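Local coordinates for protein galactose mutarotase related enzyme (Lactobacillus acidophilus, PDB 3DCD) that is of uncertain function but probably binds carbohydrate and may act as a sugar isomerase of the galactose mutarotase kind, at residues A[22-27]-A[32-37]; A[42-47]-A[76-81]; A[195-200]-A[244-249]; A[215-220]-A[224-229]. All coordinates share one frame; numbering follows the deposited sequence.

Interaction 1: residues A[22-27]-A[32-37]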
loop_
_atom_site.group_PDB
_atom_site.type_symbol
_atom_site.label_atom_id
_atom_site.label_comp_id
_atom_site.label_asym_id
_atom_site.label_seq_id
_atom_site.Cartn_x
_atom_site.Cartn_y
_atom_site.Cartn_z
ATOM N N GLN A 22 10.141 -5.898 5.468
ATOM C CA GLN A 22 11.290 -5.144 5.995
ATOM C C GLN A 22 12.350 -4.914 4.934
ATOM O O GLN A 22 13.074 -3.915 4.975
ATOM C CB GLN A 22 11.954 -5.903 7.165
ATOM C CG GLN A 22 11.027 -6.259 8.300
ATOM C CD GLN A 22 10.400 -5.028 8.888
ATOM O OE1 GLN A 22 11.063 -4.267 9.578
ATOM N NE2 GLN A 22 9.135 -4.806 8.595
ATOM N N SER A 23 12.462 -5.866 4.008
ATOM C CA SER A 23 13.581 -5.897 3.068
ATOM C C SER A 23 13.248 -6.742 1.852
ATOM O O SER A 23 12.655 -7.800 1.991
ATOM C CB SER A 23 14.817 -6.481 3.778
ATOM O OG SER A 23 15.883 -6.737 2.876
ATOM N N VAL A 24 13.644 -6.278 0.669
ATOM C CA VAL A 24 13.604 -7.099 -0.557
ATOM C C VAL A 24 14.945 -6.889 -1.232
ATOM O O VAL A 24 15.292 -5.764 -1.551
ATOM C CB VAL A 24 12.495 -6.660 -1.535
ATOM C CG1 VAL A 24 12.615 -7.399 -2.889
ATOM C CG2 VAL A 24 11.085 -6.851 -0.924
ATOM N N LYS A 25 15.698 -7.960 -1.439
ATOM C CA LYS A 25 16.994 -7.849 -2.064
ATOM C C LYS A 25 17.122 -8.754 -3.279
ATOM O O LYS A 25 16.643 -9.896 -3.273
ATOM C CB LYS A 25 18.087 -8.202 -1.062
ATOM C CG LYS A 25 18.418 -7.102 -0.071
ATOM C CD LYS A 25 19.571 -7.578 0.798
ATOM C CE LYS A 25 19.288 -7.266 2.254
ATOM N NZ LYS A 25 20.523 -7.470 3.088
ATOM N N SER A 26 17.771 -8.252 -4.324
ATOM C CA SER A 26 18.168 -9.127 -5.421
ATOM C C SER A 26 19.154 -10.182 -4.944
ATOM O O SER A 26 20.162 -9.861 -4.324
ATOM C CB SER A 26 18.771 -8.328 -6.571
ATOM O OG SER A 26 19.428 -9.199 -7.474
ATOM N N ALA A 27 18.856 -11.443 -5.247
ATOM C CA ALA A 27 19.759 -12.542 -4.949
ATOM C C ALA A 27 21.050 -12.424 -5.770
ATOM O O ALA A 27 22.093 -12.970 -5.405
ATOM C CB ALA A 27 19.064 -13.860 -5.244
ATOM N N GLU A 32 19.033 -3.378 -2.349
ATOM C CA GLU A 32 17.884 -3.340 -1.446
ATOM C C GLU A 32 16.774 -2.499 -2.048
ATOM O O GLU A 32 16.968 -1.311 -2.317
ATOM C CB GLU A 32 18.278 -2.742 -0.095
ATOM C CG GLU A 32 17.079 -2.448 0.844
ATOM C CD GLU A 32 16.316 -3.699 1.242
ATOM O OE1 GLU A 32 16.904 -4.558 1.920
ATOM O OE2 GLU A 32 15.120 -3.823 0.879
ATOM N N PHE A 33 15.606 -3.092 -2.259
ATOM C CA PHE A 33 14.531 -2.367 -2.937
ATOM C C PHE A 33 13.640 -1.560 -2.008
ATOM O O PHE A 33 13.049 -0.575 -2.440
ATOM C CB PHE A 33 13.708 -3.311 -3.822
ATOM C CG PHE A 33 14.481 -3.817 -5.000
ATOM C CD1 PHE A 33 14.547 -3.063 -6.167
ATOM C CD2 PHE A 33 15.179 -5.020 -4.932
ATOM C CE1 PHE A 33 15.291 -3.514 -7.278
ATOM C CE2 PHE A 33 15.919 -5.478 -6.025
ATOM C CZ PHE A 33 15.978 -4.717 -7.198
HETATM N N MSE A 34 13.555 -1.970 -0.749
HETATM C CA MSE A 34 12.637 -1.344 0.197
HETATM C C MSE A 34 13.285 -0.225 0.996
HETATM O O MSE A 34 14.400 -0.378 1.515
HETATM C CB MSE A 34 12.086 -2.373 1.188
HETATM C CG MSE A 34 11.490 -3.595 0.543
HETATM SE SE MSE A 34 10.075 -3.214 -0.796
HETATM C CE MSE A 34 8.859 -2.196 0.302
ATOM N N TRP A 35 12.557 0.885 1.091
ATOM C CA TRP A 35 12.858 1.982 2.013
ATOM C C TRP A 35 13.106 1.444 3.426
ATOM O O TRP A 35 12.340 0.610 3.922
ATOM C CB TRP A 35 11.701 2.977 1.998
ATOM C CG TRP A 35 11.716 4.033 3.089
ATOM C CD1 TRP A 35 10.851 4.130 4.146
ATOM C CD2 TRP A 35 12.611 5.139 3.206
ATOM N NE1 TRP A 35 11.150 5.235 4.910
ATOM C CE2 TRP A 35 12.225 5.872 4.354
ATOM C CE3 TRP A 35 13.692 5.593 2.450
ATOM C CZ2 TRP A 35 12.899 7.019 4.769
ATOM C CZ3 TRP A 35 14.367 6.738 2.876
ATOM C CH2 TRP A 35 13.960 7.434 4.017
ATOM N N GLN A 36 14.186 1.913 4.061
ATOM C CA GLN A 36 14.639 1.322 5.328
ATOM C C GLN A 36 14.167 2.068 6.571
ATOM O O GLN A 36 14.750 1.927 7.652
ATOM C CB GLN A 36 16.160 1.118 5.318
ATOM C CG GLN A 36 16.559 -0.013 4.369
ATOM C CD GLN A 36 15.859 -1.317 4.750
ATOM O OE1 GLN A 36 16.023 -1.806 5.873
ATOM N NE2 GLN A 36 15.060 -1.871 3.828
ATOM N N ALA A 37 13.098 2.855 6.403
ATOM C CA ALA A 37 12.339 3.392 7.528
ATOM C C ALA A 37 13.141 4.381 8.398
ATOM O O ALA A 37 13.018 4.371 9.622
ATOM C CB ALA A 37 11.799 2.250 8.385
#
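The Phe33 ring meets segment 22-27 with its edge: Val24 O, Ser26 N and Lys25 CA all lie near the ring plane. Phe33 CE2 comes within 3.7 Å of Ser26 N. Away from this strand, the ring also meets that of Tyr291. The second flat group is the Glu32 carboxylate. Glu32 OE1 accepts a hydrogen bond from Ser23 OG on its syn lone pair, at 2.6 Å. Glu32 OE2 accepts twice: from Val24 N, on the syn side but tilted from the carboxylate plane, at 2.9 Å, and from Met34 N on the anti lone pair. The carboxylate is thus gripped by three donors. The bend at chi2 (63°) helps turn its oxygens back to the strand. Lys25 CG lies alongside Glu32 OE1. Phe33 N gives a straight bond to Val24 O (174°). Val24 CG2 packs on CG of the selenomethionine Met34 at 3.6 Å. Farther along, Gln36 NE2 donates to Gln22 O in the Gln22 carbonyl plane, and to Met34 O from above the Met34 carbonyl plane. Lys25 and Glu32 form a single beta bridge. The arrangement is a chain folding back along the edge strand of an antiparallel three-stranded sheet, where Gln22 and Ser23 form a classic beta bulge opposite Val13.

Interaction 2: residues A[42-47]-A[76-81]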
loop_
_atom_site.group_PDB
_atom_site.type_symbol
_atom_site.label_atom_id
_atom_site.label_comp_id
_atom_site.label_asym_id
_atom_site.label_seq_id
_atom_site.Cartn_x
_atom_site.Cartn_y
_atom_site.Cartn_z
ATOM N N TRP A 42 10.494 9.075 7.644
ATOM C CA TRP A 42 9.269 8.272 7.678
ATOM C C TRP A 42 9.634 6.898 8.228
ATOM O O TRP A 42 10.319 6.119 7.570
ATOM C CB TRP A 42 8.622 8.180 6.271
ATOM C CG TRP A 42 7.381 7.284 6.267
ATOM C CD1 TRP A 42 6.307 7.369 7.106
ATOM C CD2 TRP A 42 7.118 6.174 5.391
ATOM N NE1 TRP A 42 5.380 6.389 6.801
ATOM C CE2 TRP A 42 5.855 5.646 5.752
ATOM C CE3 TRP A 42 7.818 5.590 4.326
ATOM C CZ2 TRP A 42 5.297 4.539 5.113
ATOM C CZ3 TRP A 42 7.256 4.505 3.677
ATOM C CH2 TRP A 42 5.994 3.992 4.073
ATOM N N GLY A 43 9.221 6.625 9.467
ATOM C CA GLY A 43 9.737 5.482 10.209
ATOM C C GLY A 43 8.977 4.190 9.997
ATOM O O GLY A 43 8.827 3.391 10.941
ATOM N N ARG A 44 8.484 3.983 8.772
ATOM C CA ARG A 44 7.869 2.704 8.391
ATOM C C ARG A 44 8.489 2.243 7.083
ATOM O O ARG A 44 9.103 3.049 6.396
ATOM C CB ARG A 44 6.332 2.841 8.275
ATOM C CG ARG A 44 5.681 3.171 9.627
ATOM C CD ARG A 44 4.150 3.126 9.606
ATOM N NE ARG A 44 3.596 3.471 10.928
ATOM C CZ ARG A 44 3.498 2.640 11.966
ATOM N NH1 ARG A 44 3.906 1.376 11.873
ATOM N NH2 ARG A 44 2.986 3.083 13.116
ATOM N N HIS A 45 8.371 0.951 6.762
ATOM C CA HIS A 45 8.852 0.431 5.477
ATOM C C HIS A 45 7.761 0.329 4.412
ATOM O O HIS A 45 7.950 0.764 3.255
ATOM C CB HIS A 45 9.387 -0.992 5.627
ATOM C CG HIS A 45 10.594 -1.121 6.497
ATOM N ND1 HIS A 45 10.509 -1.344 7.856
ATOM C CD2 HIS A 45 11.914 -1.122 6.197
ATOM C CE1 HIS A 45 11.725 -1.453 8.361
ATOM N NE2 HIS A 45 12.592 -1.363 7.373
ATOM N N ALA A 46 6.663 -0.325 4.785
ATOM C CA ALA A 46 5.670 -0.797 3.817
ATOM C C ALA A 46 4.395 -1.251 4.570
ATOM O O ALA A 46 4.044 -2.451 4.547
ATOM C CB ALA A 46 6.293 -1.963 2.968
ATOM N N PRO A 47 3.712 -0.303 5.264
ATOM C CA PRO A 47 2.614 -0.709 6.125
ATOM C C PRO A 47 1.455 -1.326 5.375
ATOM O O PRO A 47 1.271 -1.102 4.167
ATOM C CB PRO A 47 2.149 0.602 6.801
ATOM C CG PRO A 47 2.608 1.685 5.898
ATOM C CD PRO A 47 3.926 1.159 5.315
ATOM N N ALA A 76 -3.913 -2.160 11.605
ATOM C CA ALA A 76 -3.109 -3.335 11.181
ATOM C C ALA A 76 -1.600 -3.149 11.388
ATOM O O ALA A 76 -0.905 -4.064 11.835
ATOM C CB ALA A 76 -3.404 -3.725 9.717
ATOM N N ARG A 77 -1.101 -1.963 11.074
ATOM C CA ARG A 77 0.341 -1.736 11.064
ATOM C C ARG A 77 0.980 -1.722 12.454
ATOM O O ARG A 77 2.200 -1.830 12.578
ATOM C CB ARG A 77 0.680 -0.463 10.286
ATOM C CG ARG A 77 0.319 0.827 10.959
ATOM C CD ARG A 77 0.582 1.938 9.956
ATOM N NE ARG A 77 0.468 3.262 10.543
ATOM C CZ ARG A 77 -0.685 3.825 10.868
ATOM N NH1 ARG A 77 -1.827 3.168 10.681
ATOM N NH2 ARG A 77 -0.691 5.041 11.389
ATOM N N ASN A 78 0.141 -1.607 13.485
ATOM C CA ASN A 78 0.574 -1.616 14.882
ATOM C C ASN A 78 0.237 -2.922 15.584
ATOM O O ASN A 78 0.474 -3.066 16.776
ATOM C CB ASN A 78 -0.083 -0.447 15.626
ATOM C CG ASN A 78 0.375 0.893 15.105
ATOM O OD1 ASN A 78 1.510 1.032 14.692
ATOM N ND2 ASN A 78 -0.513 1.895 15.130
ATOM N N ALA A 79 -0.313 -3.879 14.834
ATOM C CA ALA A 79 -0.775 -5.150 15.404
ATOM C C ALA A 79 0.222 -6.250 15.146
ATOM O O ALA A 79 0.909 -6.233 14.140
ATOM C CB ALA A 79 -2.143 -5.540 14.823
ATOM N N ASP A 80 0.291 -7.215 16.052
ATOM C CA ASP A 80 1.153 -8.362 15.847
ATOM C C ASP A 80 0.282 -9.487 15.310
ATOM O O ASP A 80 -0.729 -9.836 15.927
ATOM C CB ASP A 80 1.829 -8.762 17.158
ATOM C CG ASP A 80 2.750 -7.686 17.666
ATOM O OD1 ASP A 80 3.582 -7.196 16.873
ATOM O OD2 ASP A 80 2.619 -7.298 18.844
ATOM N N PHE A 81 0.677 -10.009 14.146
ATOM C CA PHE A 81 -0.024 -11.082 13.454
ATOM C C PHE A 81 0.574 -12.419 13.851
ATOM O O PHE A 81 1.749 -12.493 14.203
ATOM C CB PHE A 81 0.185 -10.939 11.945
ATOM C CG PHE A 81 -0.608 -9.827 11.298
ATOM C CD1 PHE A 81 -0.368 -8.490 11.619
ATOM C CD2 PHE A 81 -1.547 -10.120 10.318
ATOM C CE1 PHE A 81 -1.080 -7.463 11.012
ATOM C CE2 PHE A 81 -2.269 -9.102 9.685
ATOM C CZ PHE A 81 -2.032 -7.763 10.029
#
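The Arg44 guanidinium meets the CD-NE part of Arg77. Arg77 NE sits over one face of the Arg44 group, near its rim, and Arg44 NE is 3.2 Å from Arg77 NE. Seen from Arg77, the Arg44 NE lies at the guanidinium edge. The planes are turned 76° apart, so the groups do not stack flat. Both NE atoms are donors, and no bond joins them. Asn78 supplies the polar link: Asn78 OD1 accepts from Arg44 NH2 at 3.0 Å. The donor lies in the carbonyl plane on a lone pair, but the angle at hydrogen is only 138° and the oxygen is tilted from the guanidinium plane. Arg77 CD also packs on Pro47 CB at 3.8 Å. Arg77 has its CG between the backbone N and the carbonyl carbon (chi1 72°), and from there the chain runs extended across Arg44. In the next shell, Arg77 NH1 donates to Gln72 O, which fixes the far end of that group. The Arg44 side chain touches Glu20. Glu20 OE2 also accepts from His45 N and Ala46 N, and its charge probably eases the crowding of two cations. Arg77 and Asn78 belong to a short 3-10 turn. The contact is a meeting of two loops of the aldose 1-epimerase fold, one ahead of strand 48-49 and the other ahead of strand 82-87.

Interaction 3: residues A[195-200]-A[244-249]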
loop_
_atom_site.group_PDB
_atom_site.type_symbol
_atom_site.label_atom_id
_atom_site.label_comp_id
_atom_site.label_asym_id
_atom_site.label_seq_id
_atom_site.Cartn_x
_atom_site.Cartn_y
_atom_site.Cartn_z
ATOM N N LEU A 195 9.715 12.147 -10.777
ATOM C CA LEU A 195 9.691 12.385 -9.341
ATOM C C LEU A 195 10.517 13.622 -9.011
ATOM O O LEU A 195 11.405 14.021 -9.769
ATOM C CB LEU A 195 10.209 11.161 -8.563
ATOM C CG LEU A 195 9.454 9.838 -8.759
ATOM C CD1 LEU A 195 10.106 8.751 -7.900
ATOM C CD2 LEU A 195 7.979 10.009 -8.376
ATOM N N SER A 196 10.178 14.252 -7.894
ATOM C CA SER A 196 10.881 15.420 -7.409
ATOM C C SER A 196 10.465 15.651 -5.966
ATOM O O SER A 196 9.449 15.127 -5.521
ATOM C CB SER A 196 10.505 16.649 -8.240
ATOM O OG SER A 196 9.181 17.089 -7.917
ATOM N N ASP A 197 11.251 16.441 -5.249
ATOM C CA ASP A 197 10.925 16.816 -3.879
ATOM C C ASP A 197 9.561 17.538 -3.796
ATOM O O ASP A 197 8.765 17.270 -2.884
ATOM C CB ASP A 197 12.036 17.706 -3.307
ATOM C CG ASP A 197 13.300 16.913 -2.912
ATOM O OD1 ASP A 197 13.227 15.672 -2.717
ATOM O OD2 ASP A 197 14.369 17.547 -2.792
ATOM N N ASP A 198 9.314 18.441 -4.750
ATOM C CA ASP A 198 8.121 19.290 -4.788
ATOM C C ASP A 198 6.845 18.551 -5.229
ATOM O O ASP A 198 5.724 18.978 -4.908
ATOM C CB ASP A 198 8.356 20.462 -5.748
ATOM C CG ASP A 198 7.177 21.434 -5.790
ATOM O OD1 ASP A 198 7.013 22.203 -4.809
ATOM O OD2 ASP A 198 6.416 21.432 -6.798
ATOM N N LEU A 199 7.010 17.443 -5.946
ATOM C CA LEU A 199 5.861 16.701 -6.475
ATOM C C LEU A 199 4.790 16.387 -5.421
ATOM O O LEU A 199 3.582 16.427 -5.713
ATOM C CB LEU A 199 6.309 15.396 -7.140
ATOM C CG LEU A 199 5.206 14.633 -7.911
ATOM C CD1 LEU A 199 4.631 15.415 -9.090
ATOM C CD2 LEU A 199 5.729 13.296 -8.387
ATOM N N PHE A 200 5.241 16.053 -4.218
ATOM C CA PHE A 200 4.340 15.687 -3.142
ATOM C C PHE A 200 4.092 16.794 -2.138
ATOM O O PHE A 200 3.716 16.517 -1.003
ATOM C CB PHE A 200 4.809 14.385 -2.483
ATOM C CG PHE A 200 5.015 13.285 -3.477
ATOM C CD1 PHE A 200 3.920 12.711 -4.122
ATOM C CD2 PHE A 200 6.296 12.887 -3.837
ATOM C CE1 PHE A 200 4.101 11.728 -5.082
ATOM C CE2 PHE A 200 6.500 11.892 -4.795
ATOM C CZ PHE A 200 5.412 11.312 -5.427
ATOM N N PRO A 244 7.441 18.175 4.240
ATOM C CA PRO A 244 8.578 18.885 3.642
ATOM C C PRO A 244 9.960 18.239 3.829
ATOM O O PRO A 244 10.869 18.606 3.104
ATOM C CB PRO A 244 8.541 20.249 4.346
ATOM C CG PRO A 244 8.023 19.946 5.684
ATOM C CD PRO A 244 6.996 18.836 5.479
ATOM N N LYS A 245 10.117 17.308 4.773
ATOM C CA LYS A 245 11.382 16.574 4.919
ATOM C C LYS A 245 11.422 15.446 3.898
ATOM O O LYS A 245 10.628 14.525 3.979
ATOM C CB LYS A 245 11.540 16.009 6.327
ATOM C CG LYS A 245 11.753 17.055 7.398
ATOM C CD LYS A 245 11.788 16.381 8.761
ATOM C CE LYS A 245 12.491 17.256 9.782
ATOM N NZ LYS A 245 12.365 16.701 11.160
ATOM N N THR A 246 12.320 15.523 2.924
ATOM C CA THR A 246 12.287 14.584 1.802
ATOM C C THR A 246 13.437 13.584 1.844
ATOM O O THR A 246 14.464 13.830 2.470
ATOM C CB THR A 246 12.323 15.339 0.461
ATOM O OG1 THR A 246 13.583 16.028 0.330
ATOM C CG2 THR A 246 11.168 16.346 0.385
ATOM N N ASP A 247 13.257 12.455 1.167
ATOM C CA ASP A 247 14.354 11.522 0.959
ATOM C C ASP A 247 14.091 10.708 -0.313
ATOM O O ASP A 247 13.046 10.857 -0.972
ATOM C CB ASP A 247 14.537 10.602 2.181
ATOM C CG ASP A 247 15.983 10.146 2.369
ATOM O OD1 ASP A 247 16.748 10.046 1.378
ATOM O OD2 ASP A 247 16.354 9.913 3.529
ATOM N N ASN A 248 15.038 9.839 -0.646
ATOM C CA ASN A 248 15.067 9.206 -1.958
ATOM C C ASN A 248 14.316 7.873 -1.972
ATOM O O ASN A 248 14.910 6.782 -2.044
ATOM C CB ASN A 248 16.512 9.086 -2.447
ATOM C CG ASN A 248 17.187 10.444 -2.571
ATOM O OD1 ASN A 248 16.626 11.372 -3.150
ATOM N ND2 ASN A 248 18.375 10.575 -1.991
ATOM N N TYR A 249 12.993 7.990 -1.891
ATOM C CA TYR A 249 12.094 6.842 -1.991
ATOM C C TYR A 249 10.746 7.352 -2.456
ATOM O O TYR A 249 10.478 8.558 -2.443
ATOM C CB TYR A 249 11.929 6.120 -0.634
ATOM C CG TYR A 249 10.961 6.848 0.290
ATOM C CD1 TYR A 249 11.389 7.932 1.061
ATOM C CD2 TYR A 249 9.621 6.466 0.380
ATOM C CE1 TYR A 249 10.511 8.601 1.909
ATOM C CE2 TYR A 249 8.718 7.149 1.222
ATOM C CZ TYR A 249 9.174 8.218 1.969
ATOM O OH TYR A 249 8.303 8.901 2.803
HETATM O O HOH W 1 15.262 13.600 -1.723
#
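Asp197 reaches Thr246 along its whole short side chain. Asp197 CB lies 4.0 Å from the methyl CG2 of Thr246. Asp197 CG comes next, 3.4 Å from Thr246 OG1. At the tip, Asp197 OD1 receives a weak hydrogen bond from Thr246 OG1 at 3.1 Å. The other oxygen, OD2, stays farther from the same hydroxyl. Thr246 has OG1 between its backbone N and carbonyl carbon (chi1 65°), which brings the hydroxyl to Asp197 OD1. The two side chains cross at about a right angle. Asp197 OD1 also accepts from a water at 3.1 Å, and that water donates on to Asn248 OD1. The strongest partner of Asp197 OD1 is Lys156 NZ, in a salt bridge, and the same NZ bonds Asp247 O. A valine in place of Thr246 would probably leave OD1 without its hydroxyl donor, with the water and Lys156 as the remaining ties between the loops. Just before Asp197 in the chain, Ser196 OG accepts from Leu199 N in an ST motif. The contact lies at the surface among strands. Segment 195-200 links strand 193-194 to strand 205-208, and segment 244-249 runs from the end of strand 236-240 into strand 249-256.

Interaction 4: residues A[215-220]-A[224-229]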
loop_
_atom_site.group_PDB
_atom_site.type_symbol
_atom_site.label_atom_id
_atom_site.label_comp_id
_atom_site.label_asym_id
_atom_site.label_seq_id
_atom_site.Cartn_x
_atom_site.Cartn_y
_atom_site.Cartn_z
ATOM N N LYS A 215 -0.869 -1.200 -14.195
ATOM C CA LYS A 215 0.480 -1.410 -13.703
ATOM C C LYS A 215 1.154 -0.061 -13.572
ATOM O O LYS A 215 1.083 0.763 -14.479
ATOM C CB LYS A 215 1.274 -2.301 -14.659
ATOM C CG LYS A 215 0.524 -3.568 -15.026
ATOM C CD LYS A 215 1.023 -4.205 -16.336
ATOM C CE LYS A 215 0.569 -3.473 -17.640
ATOM N NZ LYS A 215 -0.858 -3.719 -18.074
ATOM N N VAL A 216 1.815 0.155 -12.451
ATOM C CA VAL A 216 2.589 1.371 -12.247
ATOM C C VAL A 216 4.080 0.981 -12.294
ATOM O O VAL A 216 4.507 0.118 -11.523
ATOM C CB VAL A 216 2.249 2.044 -10.889
ATOM C CG1 VAL A 216 3.032 3.360 -10.725
ATOM C CG2 VAL A 216 0.716 2.285 -10.749
ATOM N N SER A 217 4.850 1.589 -13.204
ATOM C CA SER A 217 6.277 1.269 -13.331
ATOM C C SER A 217 7.097 2.406 -12.786
ATOM O O SER A 217 6.941 3.548 -13.214
ATOM C CB SER A 217 6.715 1.089 -14.796
ATOM O OG SER A 217 6.048 0.016 -15.412
ATOM N N LEU A 218 7.999 2.068 -11.887
ATOM C CA LEU A 218 8.970 3.006 -11.379
ATOM C C LEU A 218 10.335 2.694 -12.000
ATOM O O LEU A 218 10.855 1.583 -11.859
ATOM C CB LEU A 218 8.987 2.921 -9.856
ATOM C CG LEU A 218 10.149 3.579 -9.133
ATOM C CD1 LEU A 218 10.005 5.095 -9.226
ATOM C CD2 LEU A 218 10.096 3.083 -7.680
ATOM N N ARG A 219 10.870 3.676 -12.727
ATOM C CA ARG A 219 12.060 3.500 -13.556
ATOM C C ARG A 219 12.968 4.732 -13.567
ATOM O O ARG A 219 12.631 5.773 -13.005
ATOM C CB ARG A 219 11.631 3.223 -14.998
ATOM C CG ARG A 219 11.099 1.811 -15.189
ATOM C CD ARG A 219 9.997 1.765 -16.203
ATOM N NE ARG A 219 10.513 2.021 -17.532
ATOM C CZ ARG A 219 11.095 1.109 -18.302
ATOM N NH1 ARG A 219 11.236 -0.142 -17.866
ATOM N NH2 ARG A 219 11.535 1.450 -19.516
ATOM N N THR A 220 14.120 4.571 -14.207
ATOM C CA THR A 220 15.024 5.656 -14.527
ATOM C C THR A 220 15.683 5.325 -15.854
ATOM O O THR A 220 15.997 4.158 -16.130
ATOM C CB THR A 220 16.096 5.878 -13.439
ATOM O OG1 THR A 220 16.999 6.902 -13.877
ATOM C CG2 THR A 220 16.908 4.586 -13.138
ATOM N N LYS A 224 19.125 0.173 -15.214
ATOM C CA LYS A 224 18.116 -0.870 -15.453
ATOM C C LYS A 224 17.118 -1.021 -14.308
ATOM O O LYS A 224 16.271 -1.923 -14.317
ATOM C CB LYS A 224 18.812 -2.205 -15.775
ATOM C CG LYS A 224 19.635 -2.132 -17.062
ATOM C CD LYS A 224 20.831 -3.079 -17.079
ATOM C CE LYS A 224 21.506 -3.009 -18.424
ATOM N NZ LYS A 224 22.654 -3.946 -18.488
ATOM N N PHE A 225 17.206 -0.119 -13.335
ATOM C CA PHE A 225 16.310 -0.119 -12.187
ATOM C C PHE A 225 14.841 -0.023 -12.620
ATOM O O PHE A 225 14.454 0.862 -13.388
ATOM C CB PHE A 225 16.656 1.021 -11.222
ATOM C CG PHE A 225 15.661 1.188 -10.098
ATOM C CD1 PHE A 225 15.726 0.383 -8.983
ATOM C CD2 PHE A 225 14.649 2.154 -10.177
ATOM C CE1 PHE A 225 14.803 0.525 -7.936
ATOM C CE2 PHE A 225 13.740 2.310 -9.142
ATOM C CZ PHE A 225 13.817 1.487 -8.022
ATOM N N HIS A 226 14.027 -0.925 -12.096
ATOM C CA HIS A 226 12.637 -1.025 -12.515
ATOM C C HIS A 226 11.878 -1.775 -11.435
ATOM O O HIS A 226 12.168 -2.939 -11.158
ATOM C CB HIS A 226 12.568 -1.752 -13.871
ATOM C CG HIS A 226 11.193 -1.869 -14.448
ATOM N ND1 HIS A 226 10.113 -1.144 -13.984
ATOM C CD2 HIS A 226 10.731 -2.600 -15.487
ATOM C CE1 HIS A 226 9.040 -1.451 -14.687
ATOM N NE2 HIS A 226 9.386 -2.332 -15.605
ATOM N N VAL A 227 10.927 -1.084 -10.806
ATOM C CA VAL A 227 9.986 -1.706 -9.903
ATOM C C VAL A 227 8.609 -1.581 -10.556
ATOM O O VAL A 227 8.172 -0.482 -10.915
ATOM C CB VAL A 227 9.999 -1.051 -8.509
ATOM C CG1 VAL A 227 8.820 -1.529 -7.693
ATOM C CG2 VAL A 227 11.326 -1.366 -7.787
ATOM N N ASN A 228 7.947 -2.716 -10.730
ATOM C CA ASN A 228 6.619 -2.730 -11.336
ATOM C C ASN A 228 5.555 -3.184 -10.353
ATOM O O ASN A 228 5.740 -4.200 -9.675
ATOM C CB ASN A 228 6.641 -3.618 -12.561
ATOM C CG ASN A 228 5.630 -3.202 -13.569
ATOM O OD1 ASN A 228 4.419 -3.385 -13.377
ATOM N ND2 ASN A 228 6.106 -2.606 -14.651
ATOM N N VAL A 229 4.469 -2.409 -10.224
ATOM C CA VAL A 229 3.394 -2.766 -9.309
ATOM C C VAL A 229 2.117 -3.005 -10.117
ATOM O O VAL A 229 1.593 -2.083 -10.747
ATOM C CB VAL A 229 3.139 -1.667 -8.236
ATOM C CG1 VAL A 229 2.028 -2.084 -7.299
ATOM C CG2 VAL A 229 4.421 -1.410 -7.413
#
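Arg219 lies across one face of the His226 ring. Arg219 CD is 3.9 Å from the His226 ring centroid and 24° off the normal, a CH-pi contact. The chain then bends at chi3 (69°), which curls the guanidinium back over the same face. Arg219 NH1 sits above the rim of the ring, 3.5 Å from His226 CD2. The two planes are 83° apart, so the guanidinium stands on the ring, edge down. Ser217 OG lies at the edge of the imidazole, 3.4 Å from His226 CE1, and Leu218 O also lies near the ring plane. Arg219 NE also makes a weak bond to Tyr160 OH. An alanine in place of His226 would probably strip Arg219 of the flat surface it lies on and leave its guanidinium freer to turn. The other face of the hairpin is apolar. Leu218 CG meets the edge of the Phe225 ring at CE2, 3.8 Å away, and Leu218 CD2 packs on Val227 CB at 4.2 Å. Val216 and Val229 continue that face, against Ile252 of strand 249-256. The short strand segments 215-220 and 226-229 run antiparallel, their axes 4.7 Å apart at closest. Val216 with Val229 and Leu218 with Val227 are hydrogen-bonded pairs, each with two bonds. Thr220 N is buried without a partner. Apolar side chains fill one face; the other carries polar residues, of which Ser217 and Asn228 are buried. Arg219 and His226 share a CH-pi contact with a cation near the ring but no hydrogen bond, so the backbone bonds carry the pairing.

Along the chain, interaction 1 closes before interaction 2 opens, and both precede the others. The hairpin of interaction 4 lies between the two segments of interaction 3. Interactions 1 and 2 have centres about 15 Å apart and are tied by a probable hydrogen bond from Trp35 NE1 to Trp42 O. Interactions 1 and 4 are equally spaced, with Phe33 packed on Phe225 and Val227. The Trp35 ring stacks on Tyr249, which joins interaction 1 to interaction 3. Leu195 touches Leu218 between interactions 3 and 4. Interactions 2 and 4 lie farthest apart, about 24 Å between centres, without touching. Segment 32-37 thus touches parts of all three sheets: strand 20-26, Tyr249 at the start of strand 249-256, and the 214-220/226-232 hairpin.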